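Local coordinates for sensor protein (Rhodopseudomonas palustris, PDB 2OOL) that senses light as a bacteriophytochrome through a biliverdin chromophore held in the PAS-GAF portion described here, and probably signals by autophosphorylation of a histidine, at residues Arg231-Asp235 with Ile236-Pro240; Ala56-Ser59 with Ala60-Asp64; Pro205-Asp209 with Phe210-Ser214; Val109-Asp113 with Gly114-Phe118. All blocks are in the same frame, centred on the assembly; numbering follows the deposited sequence.

Contact 1. Residues Arg231-Asp235 with Ile236-Pro240; sequences RIIPD and IGYRP
The Tyr238 ring has a backbone oxygen at its edge: Asp235 O lies near the ring plane, 3.3 Å from Tyr238 CD1. The methyl Ile233 CG2 approaches the same ring obliquely, 4.4 Å from Tyr238 CE1. The other flat group is the Asp235 carboxylate, reached from above its plane rather than along it. There Gly237 N donates to Asp235 OD1 at 3.0 Å, with the nitrogen 54° out of the plane. Asp235 CG stands anti to its own backbone nitrogen (chi1 -172°), which swings OD1 forward over the turn to meet that N-H. A second, weak bond runs from Tyr238 N to Asp235 O at 3.3 Å and closes a type I turn from Asp235 to Tyr238. Beneath the turn, Ile233 CG2 packs against Ile236 CG2 at 4.1 Å, and the helix 267-276 covers both isoleucines and the tyrosine. The phenol oxygen of Tyr238 looks elsewhere, bonding to Ser264 OG and Val265 N, while Ile233 also touches the chromophore. Asp235 and Gly237 together form an Asx turn, superposed on the type I turn where the chain leaves the edge strand 230-233 of the GAF sheet. With Gln40 and Pro41 of the N-terminal part lying against this stretch, the setting is consistent with the knot of phytochromes, in which a loop of the GAF domain encircles the N-terminal part of the chain.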
loop_
_atom_site.group_PDB
_atom_site.type_symbol
_atom_site.label_atom_id
_atom_site.label_comp_id
_atom_site.label_asym_id
_atom_site.label_seq_id
_atom_site.Cartn_x
_atom_site.Cartn_y
_atom_site.Cartn_z
ATOM N N ARG A 231 -11.518 14.462 -4.029
ATOM C CA ARG A 231 -11.569 15.424 -5.144
ATOM C C ARG A 231 -10.208 16.100 -5.317
ATOM O O ARG A 231 -9.489 16.301 -4.346
ATOM C CB ARG A 231 -12.615 16.500 -4.853
ATOM C CG ARG A 231 -12.286 17.361 -3.645
ATOM C CD ARG A 231 -13.510 17.688 -2.799
ATOM N NE ARG A 231 -14.169 16.473 -2.364
ATOM C CZ ARG A 231 -14.048 15.936 -1.159
ATOM N NH1 ARG A 231 -14.714 14.844 -0.880
ATOM N NH2 ARG A 231 -13.266 16.461 -0.235
ATOM N N ILE A 232 -9.873 16.456 -6.540
ATOM C CA ILE A 232 -8.662 17.135 -6.849
ATOM C C ILE A 232 -8.870 18.238 -7.856
ATOM O O ILE A 232 -9.658 18.098 -8.803
ATOM C CB ILE A 232 -7.490 16.176 -7.284
ATOM C CG1 ILE A 232 -6.199 16.974 -7.566
ATOM C CG2 ILE A 232 -7.841 15.344 -8.532
ATOM C CD1 ILE A 232 -4.911 16.083 -7.647
ATOM N N ILE A 233 -8.149 19.344 -7.633
ATOM C CA ILE A 233 -8.120 20.473 -8.537
ATOM C C ILE A 233 -6.640 20.739 -8.772
ATOM O O ILE A 233 -6.051 21.499 -8.065
ATOM C CB ILE A 233 -8.818 21.766 -7.929
ATOM C CG1 ILE A 233 -10.202 21.434 -7.309
ATOM C CG2 ILE A 233 -8.924 22.917 -9.006
ATOM C CD1 ILE A 233 -10.697 22.446 -6.255
ATOM N N PRO A 234 -6.034 20.088 -9.783
ATOM C CA PRO A 234 -4.580 20.254 -9.984
ATOM C C PRO A 234 -4.093 21.642 -10.358
ATOM O O PRO A 234 -2.935 21.959 -10.062
ATOM C CB PRO A 234 -4.244 19.305 -11.118
ATOM C CG PRO A 234 -5.471 18.502 -11.405
ATOM C CD PRO A 234 -6.649 19.171 -10.752
ATOM N N ASP A 235 -4.936 22.412 -11.042
ATOM C CA ASP A 235 -4.661 23.762 -11.465
ATOM C C ASP A 235 -5.913 24.583 -11.310
ATOM O O ASP A 235 -6.869 24.349 -12.055
ATOM C CB ASP A 235 -4.234 23.817 -12.933
ATOM C CG ASP A 235 -3.734 25.234 -13.360
ATOM O OD1 ASP A 235 -3.822 26.237 -12.594
ATOM O OD2 ASP A 235 -3.215 25.332 -14.488
ATOM N N ILE A 236 -5.918 25.503 -10.324
ATOM C CA ILE A 236 -7.094 26.316 -10.007
ATOM C C ILE A 236 -7.375 27.335 -11.103
ATOM O O ILE A 236 -8.422 27.972 -11.097
ATOM C CB ILE A 236 -7.029 27.067 -8.598
ATOM C CG1 ILE A 236 -5.944 28.172 -8.605
ATOM C CG2 ILE A 236 -6.864 26.038 -7.420
ATOM C CD1 ILE A 236 -5.835 29.117 -7.346
ATOM N N GLY A 237 -6.452 27.514 -12.035
ATOM C CA GLY A 237 -6.628 28.503 -13.124
ATOM C C GLY A 237 -7.156 27.904 -14.409
ATOM O O GLY A 237 -7.278 28.603 -15.424
ATOM N N TYR A 238 -7.538 26.629 -14.368
ATOM C CA TYR A 238 -7.987 25.940 -15.545
ATOM C C TYR A 238 -9.137 26.673 -16.244
ATOM O O TYR A 238 -9.904 27.404 -15.635
ATOM C CB TYR A 238 -8.410 24.509 -15.180
ATOM C CG TYR A 238 -9.785 24.374 -14.515
ATOM C CD1 TYR A 238 -9.950 24.536 -13.144
ATOM C CD2 TYR A 238 -10.907 24.126 -15.269
ATOM C CE1 TYR A 238 -11.201 24.386 -12.529
ATOM C CE2 TYR A 238 -12.158 23.984 -14.668
ATOM C CZ TYR A 238 -12.297 24.112 -13.304
ATOM O OH TYR A 238 -13.548 23.995 -12.750
ATOM N N ARG A 239 -9.245 26.451 -17.542
ATOM C CA ARG A 239 -10.374 26.898 -18.339
ATOM C C ARG A 239 -11.288 25.693 -18.479
ATOM O O ARG A 239 -10.863 24.685 -19.056
ATOM C CB ARG A 239 -9.843 27.323 -19.699
ATOM C CG ARG A 239 -10.860 27.873 -20.665
ATOM C CD ARG A 239 -10.165 28.396 -21.984
ATOM N NE ARG A 239 -8.996 29.263 -21.673
ATOM C CZ ARG A 239 -8.291 29.934 -22.586
ATOM N NH1 ARG A 239 -8.616 29.874 -23.887
ATOM N NH2 ARG A 239 -7.257 30.689 -22.201
ATOM N N PRO A 240 -12.528 25.766 -17.933
ATOM C CA PRO A 240 -13.457 24.657 -18.041
ATOM C C PRO A 240 -13.695 24.261 -19.491
ATOM O O PRO A 240 -13.777 25.136 -20.365
ATOM C CB PRO A 240 -14.755 25.223 -17.436
ATOM C CG PRO A 240 -14.276 26.281 -16.452
ATOM C CD PRO A 240 -13.114 26.893 -17.163
#

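Contact 2. Residues Ala56-Ser59 with Ala60-Asp64; sequences ASVS and ANVED
Ser59 reaches across the turn to Asn61 and Val62 with its short side chain. Its CB sits 3.2 Å from Asn61 OD1 and close to the nitrogen of the next residue, Ala60. One bond further, Ser59 OG donates a hydrogen bond to Asn61 OD1 at 2.6 Å. The donor lies almost on the extension of the amide C=O bond, at a C=O...donor angle of 164°. OG gets there because it is tucked between the backbone nitrogen and carbonyl carbon of its own residue (chi1 55°). On another flank of this hydroxyl is Val62 CG2, 3.7 Å from Ser59 OG. The hydroxyl is also hydrogen-bonded to Leu45 N of the neighbouring strand 44-48, so this buried oxygen has two polar partners. This is the point in the PAS domain where the central-sheet strand 55-59 gives way to the helix 62-66, through a type I turn from Ser59 to Val62. The turn is closed by Val62 N donating to Ser59 O at 3.0 Å, the nitrogen standing 47° out of the carbonyl plane. Asn61 is held at its other end too, because its ND2 bonds to Gly43 O, while its backbone N bonds to Ser241 OG. For the amide, this pattern of one accepted and one donated bond is consistent with the orientation modelled. Below the turn, Val58 CG1 meets Val62 CG2 at 4.1 Å, the two branched side chains crossing at about a right angle, with Phe46 touching both valines.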
loop_
_atom_site.group_PDB
_atom_site.type_symbol
_atom_site.label_atom_id
_atom_site.label_comp_id
_atom_site.label_asym_id
_atom_site.label_seq_id
_atom_site.Cartn_x
_atom_site.Cartn_y
_atom_site.Cartn_z
ATOM N N ALA A 56 -22.105 9.188 -26.300
ATOM C CA ALA A 56 -23.321 10.022 -26.212
ATOM C C ALA A 56 -23.003 11.467 -25.843
ATOM O O ALA A 56 -23.760 12.372 -26.155
ATOM C CB ALA A 56 -24.386 9.379 -25.294
ATOM N N SER A 57 -21.825 11.699 -25.287
ATOM C CA SER A 57 -21.348 13.048 -25.041
ATOM C C SER A 57 -19.833 13.010 -24.839
ATOM O O SER A 57 -19.312 11.969 -24.409
ATOM C CB SER A 57 -22.000 13.606 -23.764
ATOM O OG SER A 57 -21.377 14.801 -23.341
ATOM N N VAL A 58 -19.160 14.138 -25.131
ATOM C CA VAL A 58 -17.715 14.276 -24.904
ATOM C C VAL A 58 -17.419 15.668 -24.471
ATOM O O VAL A 58 -18.145 16.601 -24.835
ATOM C CB VAL A 58 -16.810 14.033 -26.188
ATOM C CG1 VAL A 58 -16.244 12.597 -26.212
ATOM C CG2 VAL A 58 -17.535 14.388 -27.451
ATOM N N SER A 59 -16.358 15.797 -23.686
ATOM C CA SER A 59 -15.749 17.079 -23.395
ATOM C C SER A 59 -15.119 17.635 -24.677
ATOM O O SER A 59 -14.525 16.877 -25.500
ATOM C CB SER A 59 -14.692 16.954 -22.265
ATOM O OG SER A 59 -13.701 15.977 -22.551
ATOM N N ALA A 60 -15.270 18.954 -24.838
ATOM C CA ALA A 60 -14.869 19.663 -26.043
ATOM C C ALA A 60 -13.376 19.561 -26.315
ATOM O O ALA A 60 -12.972 19.649 -27.466
ATOM C CB ALA A 60 -15.241 21.158 -25.918
ATOM N N ASN A 61 -12.574 19.447 -25.243
ATOM C CA ASN A 61 -11.112 19.287 -25.336
ATOM C C ASN A 61 -10.663 18.014 -26.047
ATOM O O ASN A 61 -9.525 17.907 -26.483
ATOM C CB ASN A 61 -10.409 19.426 -23.943
ATOM C CG ASN A 61 -10.684 18.257 -22.976
ATOM O OD1 ASN A 61 -11.703 17.604 -23.055
ATOM N ND2 ASN A 61 -9.740 17.996 -22.060
ATOM N N VAL A 62 -11.561 17.056 -26.192
ATOM C CA VAL A 62 -11.313 15.891 -27.032
ATOM C C VAL A 62 -10.936 16.277 -28.480
ATOM O O VAL A 62 -10.250 15.516 -29.148
ATOM C CB VAL A 62 -12.530 14.951 -26.966
ATOM C CG1 VAL A 62 -12.579 14.032 -28.072
ATOM C CG2 VAL A 62 -12.496 14.210 -25.602
ATOM N N GLU A 63 -11.346 17.460 -28.940
ATOM C CA GLU A 63 -10.946 17.962 -30.255
ATOM C C GLU A 63 -9.430 18.011 -30.385
ATOM O O GLU A 63 -8.879 17.703 -31.449
ATOM C CB GLU A 63 -11.534 19.355 -30.512
ATOM C CG GLU A 63 -10.973 20.058 -31.742
ATOM C CD GLU A 63 -12.008 20.956 -32.438
ATOM O OE1 GLU A 63 -12.536 21.907 -31.812
ATOM O OE2 GLU A 63 -12.298 20.690 -33.617
ATOM N N ASP A 64 -8.742 18.381 -29.312
ATOM C CA ASP A 64 -7.307 18.393 -29.382
ATOM C C ASP A 64 -6.724 16.986 -29.318
ATOM O O ASP A 64 -5.590 16.775 -29.726
ATOM C CB ASP A 64 -6.708 19.218 -28.259
ATOM C CG ASP A 64 -7.393 20.553 -28.083
ATOM O OD1 ASP A 64 -7.548 21.296 -29.091
ATOM O OD2 ASP A 64 -7.775 20.844 -26.927
#

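Contact 3. Residues Pro205-Asp209 with Phe210-Ser214; sequences PSLLD and FHFPS. With LBV (3-[2-[(Z)-[3-(2-carboxyethyl)-5-[(Z)-(4-ethenyl-3-methyl-5-oxidanylidene-pyrrol-2-ylidene)methyl]-4-methyl-pyrrol-1-ium -2-ylidene]methyl]-5-[(Z)-[(3E)-3-ethylidene-4-methyl-5-oxidanylidene-pyrrolidin-2-ylidene]methyl]-4-methyl-1H-pyrrol-3- yl]propanoic acid), chain C.
Leu207 and Phe210 meet with their side chains at about a right angle. Phe210 CG lies anti to the carbonyl carbon, beside the backbone nitrogen (chi1 -82°), laying the ring back against Leu207. Leu207 CA sits over one face of the Phe210 ring in a CH-pi contact, 4.1 Å from the ring centroid and 25° off its normal. At the edge of that ring, in its plane, is Leu208 O, 3.1 Å from Phe210 CD2. Leu207 CD2 completes the pairing, 4.2 Å from Phe210 CD1. The bend that folds the two residues together is a type II turn from Leu207 to Phe210, closed by Phe210 N donating to Leu207 O at 3.1 Å. Overlapping its start, Ser206 OG accepts from Leu208 N at 3.2 Å, an ST turn whose hydroxyl is also hydrogen-bonded to Glu198 OE1. Phe212 turns its ring toward the chromophore: LBV CAD stands over the centre of one face, 3.7 Å above the plane. Leu207 CD1 comes to 4.0 Å from LBV CBD, so these two hydrophobic residues line the ring D end of the bilin pocket, where phytochromes photoisomerise. The stretch runs along the edge of the GAF sheet, with strand 211-212 paired to strand 193-200. Leu207 also touches Arg181 and Lys183 of strand 181-187, and Phe212 touches Tyr185 of that strand and Tyr272 of helix 267-276.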
loop_
_atom_site.group_PDB
_atom_site.type_symbol
_atom_site.label_atom_id
_atom_site.label_comp_id
_atom_site.label_asym_id
_atom_site.label_seq_id
_atom_site.Cartn_x
_atom_site.Cartn_y
_atom_site.Cartn_z
ATOM N N PRO A 205 3.614 28.866 4.779
ATOM C CA PRO A 205 2.897 29.342 5.955
ATOM C C PRO A 205 1.931 28.300 6.550
ATOM O O PRO A 205 1.318 27.499 5.809
ATOM C CB PRO A 205 2.087 30.540 5.428
ATOM C CG PRO A 205 2.370 30.676 3.988
ATOM C CD PRO A 205 3.154 29.513 3.534
ATOM N N SER A 206 1.768 28.383 7.865
ATOM C CA SER A 206 0.944 27.503 8.690
ATOM C C SER A 206 -0.455 28.081 8.911
ATOM O O SER A 206 -0.603 29.302 9.112
ATOM C CB SER A 206 1.594 27.358 10.066
ATOM O OG SER A 206 0.846 26.507 10.905
ATOM N N LEU A 207 -1.471 27.210 8.844
ATOM C CA LEU A 207 -2.839 27.543 9.271
ATOM C C LEU A 207 -3.273 26.723 10.500
ATOM O O LEU A 207 -4.456 26.615 10.795
ATOM C CB LEU A 207 -3.812 27.291 8.127
ATOM C CG LEU A 207 -3.552 28.067 6.837
ATOM C CD1 LEU A 207 -4.418 27.566 5.719
ATOM C CD2 LEU A 207 -3.759 29.551 7.064
ATOM N N LEU A 208 -2.321 26.138 11.206
ATOM C CA LEU A 208 -2.618 25.293 12.355
ATOM C C LEU A 208 -3.436 26.047 13.422
ATOM O O LEU A 208 -3.191 27.222 13.686
ATOM C CB LEU A 208 -1.307 24.787 12.990
ATOM C CG LEU A 208 -1.503 23.782 14.118
ATOM C CD1 LEU A 208 -2.338 22.603 13.674
ATOM C CD2 LEU A 208 -0.131 23.346 14.736
ATOM N N ASP A 209 -4.405 25.348 14.019
ATOM C CA ASP A 209 -5.275 25.901 15.049
ATOM C C ASP A 209 -6.230 26.985 14.524
ATOM O O ASP A 209 -7.047 27.470 15.287
ATOM C CB ASP A 209 -4.467 26.436 16.258
ATOM C CG ASP A 209 -3.731 25.335 17.029
ATOM O OD1 ASP A 209 -4.108 24.148 16.919
ATOM O OD2 ASP A 209 -2.771 25.658 17.772
ATOM N N PHE A 210 -6.155 27.351 13.242
ATOM C CA PHE A 210 -7.033 28.389 12.677
ATOM C C PHE A 210 -8.491 27.907 12.557
ATOM O O PHE A 210 -8.738 26.730 12.393
ATOM C CB PHE A 210 -6.559 28.822 11.286
ATOM C CG PHE A 210 -5.456 29.827 11.296
ATOM C CD1 PHE A 210 -5.568 30.989 10.548
ATOM C CD2 PHE A 210 -4.300 29.621 12.034
ATOM C CE1 PHE A 210 -4.549 31.938 10.556
ATOM C CE2 PHE A 210 -3.287 30.569 12.056
ATOM C CZ PHE A 210 -3.407 31.726 11.319
ATOM N N HIS A 211 -9.432 28.845 12.656
ATOM C CA HIS A 211 -10.866 28.571 12.587
ATOM C C HIS A 211 -11.424 29.219 11.325
ATOM O O HIS A 211 -10.996 30.305 10.925
ATOM C CB HIS A 211 -11.615 29.133 13.807
ATOM C CG HIS A 211 -11.416 28.354 15.071
ATOM N ND1 HIS A 211 -12.274 27.357 15.476
ATOM C CD2 HIS A 211 -10.475 28.452 16.039
ATOM C CE1 HIS A 211 -11.858 26.857 16.626
ATOM N NE2 HIS A 211 -10.772 27.509 16.992
ATOM N N PHE A 212 -12.390 28.552 10.711
ATOM C CA PHE A 212 -12.950 28.998 9.436
ATOM C C PHE A 212 -14.458 28.923 9.530
ATOM O O PHE A 212 -14.975 27.998 10.154
ATOM C CB PHE A 212 -12.403 28.119 8.282
ATOM C CG PHE A 212 -10.983 28.420 7.932
ATOM C CD1 PHE A 212 -9.938 27.874 8.682
ATOM C CD2 PHE A 212 -10.677 29.314 6.913
ATOM C CE1 PHE A 212 -8.607 28.193 8.410
ATOM C CE2 PHE A 212 -9.345 29.638 6.633
ATOM C CZ PHE A 212 -8.308 29.070 7.394
ATOM N N PRO A 213 -15.167 29.907 8.935
ATOM C CA PRO A 213 -16.637 29.914 8.929
ATOM C C PRO A 213 -17.300 28.794 8.131
ATOM O O PRO A 213 -16.762 28.315 7.142
ATOM C CB PRO A 213 -16.988 31.287 8.339
ATOM C CG PRO A 213 -15.776 31.725 7.599
ATOM C CD PRO A 213 -14.596 31.107 8.304
ATOM N N SER A 214 -18.478 28.383 8.561
ATOM C CA SER A 214 -19.223 27.312 7.892
ATOM C C SER A 214 -19.473 27.517 6.393
ATOM O O SER A 214 -19.506 26.563 5.629
ATOM C CB SER A 214 -20.571 27.176 8.548
ATOM O OG SER A 214 -21.291 28.378 8.327
HETATM C C1A LBV C . -16.465 30.449 0.155
HETATM C C1B LBV C . -17.515 26.686 -1.962
HETATM O O1B LBV C . -17.480 22.409 -6.822
HETATM C C1C LBV C . -14.274 23.828 -0.574
HETATM O O1C LBV C . -10.335 20.558 -1.487
HETATM C C1D LBV C . -11.177 25.132 2.765
HETATM C C2A LBV C . -17.754 31.219 0.000
HETATM C C2B LBV C . -18.061 25.750 -2.852
HETATM O O2B LBV C . -16.716 20.943 -5.368
HETATM C C2C LBV C . -13.390 22.753 -0.340
HETATM O O2C LBV C . -10.222 22.601 -2.330
HETATM C C2D LBV C . -10.967 25.641 4.063
HETATM C C3A LBV C . -18.534 30.161 -0.801
HETATM C C3B LBV C . -17.277 24.600 -2.807
HETATM C C3C LBV C . -12.578 23.132 0.717
HETATM C C3D LBV C . -9.657 25.355 4.379
HETATM C C4A LBV C . -17.716 29.014 -0.998
HETATM C C4B LBV C . -16.261 24.826 -1.832
HETATM C C4C LBV C . -12.938 24.435 1.102
HETATM C C4D LBV C . -9.103 24.694 3.275
HETATM C CAA LBV C . -19.863 30.271 -1.269
HETATM C CAB LBV C . -17.498 23.337 -3.655
HETATM C CAC LBV C . -13.242 21.381 -1.039
HETATM C CAD LBV C . -9.046 25.713 5.557
HETATM C CBA LBV C . -20.877 31.443 -1.048
HETATM C CBB LBV C . -16.539 23.255 -4.825
HETATM C CBC LBV C . -12.364 21.507 -2.324
HETATM C CBD LBV C . -7.727 25.396 5.860
HETATM C CGB LBV C . -16.951 22.092 -5.748
HETATM C CGC LBV C . -10.829 21.557 -2.031
HETATM C CHB LBV C . -18.169 27.905 -1.736
HETATM C CHC LBV C . -15.281 23.821 -1.566
HETATM C CHD LBV C . -12.405 25.225 2.123
HETATM C CMA LBV C . -17.476 32.477 -0.837
HETATM C CMB LBV C . -19.294 25.961 -3.759
HETATM C CMC LBV C . -11.489 22.197 1.288
HETATM C CMD LBV C . -11.960 26.363 5.000
HETATM N N_A LBV C . -16.527 29.232 -0.423
HETATM O O_A LBV C . -15.472 30.872 0.740
HETATM N N_B LBV C . -16.471 26.073 -1.378
HETATM N N_C LBV C . -13.941 24.793 0.299
HETATM N N_D LBV C . -10.045 24.602 2.338
HETATM O O_D LBV C . -7.947 24.259 3.135
#

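Contact 4. Residues Val109-Asp113 with Gly114-Phe118; sequences VVTPD and GERAF
Val109 and Arg116 form a hydrogen-bonded antiparallel pair in a beta hairpin of the PAS domain, where strand 105-111 turns back into strand 114-125. Val109 N donates to Arg116 O at 2.8 Å, and Arg116 N returns the bond to Val109 O at 3.0 Å. On the face that carries these two residues, Val109 CG2 presses on the ring of Phe118, 3.5 Å from Phe118 CE2, in an oblique approach. Further along, Thr111 CG2 rests 4.1 Å from Arg116 CG. Val110 and Glu115, the non-hydrogen-bonded pair between Val109-Arg116 and Thr111-Gly114, point to the other face. The hairpin ends in a type I turn from Thr111 to Gly114, looping through Pro112 and Asp113. Gly114 has a positive phi of 98°, a conformation readily open to glycine, and its nitrogen gives a weak bond back to Thr111 O at 3.2 Å. Around this shell, helix 62-66 covers the face of Val109 and Phe118: Leu66 touches the valine, while Leu65 reaches the phenylalanine, the threonine and the arginine. Leu133 of strand 128-134 packs on both Val109 and Phe118. At the turn, Gly114 O is gripped twice by one residue. Thr111 N reaches it at 3.1 Å from above the carbonyl plane, and Thr111 OG1, tucked between its own backbone N and carbonyl carbon (chi1 80°), donates to Gly114 O at a short 2.5 Å, in the carbonyl plane on a lone pair.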
loop_
_atom_site.group_PDB
_atom_site.type_symbol
_atom_site.label_atom_id
_atom_site.label_comp_id
_atom_site.label_asym_id
_atom_site.label_seq_id
_atom_site.Cartn_x
_atom_site.Cartn_y
_atom_site.Cartn_z
ATOM N N VAL A 109 -5.390 5.298 -26.476
ATOM C CA VAL A 109 -6.188 5.978 -27.492
ATOM C C VAL A 109 -5.330 6.123 -28.750
ATOM O O VAL A 109 -4.162 6.521 -28.648
ATOM C CB VAL A 109 -6.579 7.383 -26.999
ATOM C CG1 VAL A 109 -7.324 8.199 -28.027
ATOM C CG2 VAL A 109 -7.365 7.288 -25.690
ATOM N N VAL A 110 -5.893 5.770 -29.920
ATOM C CA VAL A 110 -5.208 5.917 -31.204
ATOM C C VAL A 110 -5.568 7.288 -31.774
ATOM O O VAL A 110 -6.728 7.554 -32.034
ATOM C CB VAL A 110 -5.567 4.762 -32.125
ATOM C CG1 VAL A 110 -4.810 4.853 -33.450
ATOM C CG2 VAL A 110 -5.277 3.420 -31.427
ATOM N N THR A 111 -4.596 8.196 -31.839
ATOM C CA THR A 111 -4.792 9.581 -32.261
ATOM C C THR A 111 -4.023 9.787 -33.557
ATOM O O THR A 111 -3.128 8.989 -33.899
ATOM C CB THR A 111 -4.310 10.660 -31.178
ATOM O OG1 THR A 111 -2.898 10.842 -31.218
ATOM C CG2 THR A 111 -4.723 10.332 -29.736
ATOM N N PRO A 112 -4.319 10.872 -34.289
ATOM C CA PRO A 112 -3.594 11.063 -35.554
ATOM C C PRO A 112 -2.103 11.324 -35.323
ATOM O O PRO A 112 -1.303 11.101 -36.217
ATOM C CB PRO A 112 -4.266 12.307 -36.171
ATOM C CG PRO A 112 -5.548 12.494 -35.413
ATOM C CD PRO A 112 -5.253 11.979 -34.031
ATOM N N ASP A 113 -1.757 11.797 -34.129
ATOM C CA ASP A 113 -0.377 12.114 -33.743
ATOM C C ASP A 113 0.219 11.017 -32.827
ATOM O O ASP A 113 0.982 11.328 -31.914
ATOM C CB ASP A 113 -0.342 13.479 -32.994
ATOM C CG ASP A 113 -1.336 14.535 -33.583
ATOM O OD1 ASP A 113 -1.296 14.799 -34.827
ATOM O OD2 ASP A 113 -2.142 15.100 -32.782
ATOM N N GLY A 114 -0.132 9.749 -33.063
ATOM C CA GLY A 114 0.333 8.617 -32.251
ATOM C C GLY A 114 -0.619 8.103 -31.166
ATOM O O GLY A 114 -1.680 8.670 -30.919
ATOM N N GLU A 115 -0.196 7.020 -30.512
ATOM C CA GLU A 115 -0.940 6.324 -29.462
ATOM C C GLU A 115 -0.591 6.886 -28.092
ATOM O O GLU A 115 0.572 6.931 -27.701
ATOM C CB GLU A 115 -0.610 4.830 -29.554
ATOM C CG GLU A 115 -1.222 3.928 -28.529
ATOM C CD GLU A 115 -0.821 2.466 -28.732
ATOM O OE1 GLU A 115 -0.532 2.088 -29.881
ATOM O OE2 GLU A 115 -0.774 1.680 -27.752
ATOM N N ARG A 116 -1.623 7.305 -27.364
ATOM C CA ARG A 116 -1.543 7.914 -26.046
ATOM C C ARG A 116 -2.147 7.043 -24.980
ATOM O O ARG A 116 -3.296 6.600 -25.106
ATOM C CB ARG A 116 -2.337 9.211 -26.014
ATOM C CG ARG A 116 -1.782 10.311 -26.899
ATOM C CD ARG A 116 -0.840 11.191 -26.097
ATOM N NE ARG A 116 -1.491 11.823 -24.948
ATOM C CZ ARG A 116 -2.218 12.937 -25.005
ATOM N NH1 ARG A 116 -2.407 13.579 -26.162
ATOM N NH2 ARG A 116 -2.747 13.428 -23.877
ATOM N N ALA A 117 -1.418 6.926 -23.858
ATOM C CA ALA A 117 -1.767 6.072 -22.734
ATOM C C ALA A 117 -2.348 6.898 -21.541
ATOM O O ALA A 117 -1.811 7.948 -21.141
ATOM C CB ALA A 117 -0.487 5.245 -22.251
ATOM N N PHE A 118 -3.416 6.358 -20.972
ATOM C CA PHE A 118 -4.234 6.989 -19.951
ATOM C C PHE A 118 -4.666 6.007 -18.881
ATOM O O PHE A 118 -4.647 4.816 -19.058
ATOM C CB PHE A 118 -5.526 7.539 -20.534
ATOM C CG PHE A 118 -5.346 8.645 -21.533
ATOM C CD1 PHE A 118 -5.157 9.961 -21.114
ATOM C CD2 PHE A 118 -5.421 8.383 -22.894
ATOM C CE1 PHE A 118 -4.964 10.980 -22.025
ATOM C CE2 PHE A 118 -5.269 9.387 -23.814
ATOM C CZ PHE A 118 -5.038 10.688 -23.400
#

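Along the chain the order is contact 2, contact 4, contact 3, contact 1, the first two in the PAS region and the last two in the GAF domain. Contacts 2 and 4 reach the same antiparallel PAS sheet, their centres about 15 Å apart, and helix 62-66, entered at contact 2, packs on the hairpin of contact 4. Contacts 1 and 3 sit on the outermost strands, 230-233 and 211-212, of the GAF sheet, their centres about 23 Å apart, and both reach the chromophore and helix 267-276. Contact 1 leads into strand 241-244, which joins the PAS sheet beside strand 55-59 of contact 2, about 17 Å away between centres, so the two domains are intimately joined.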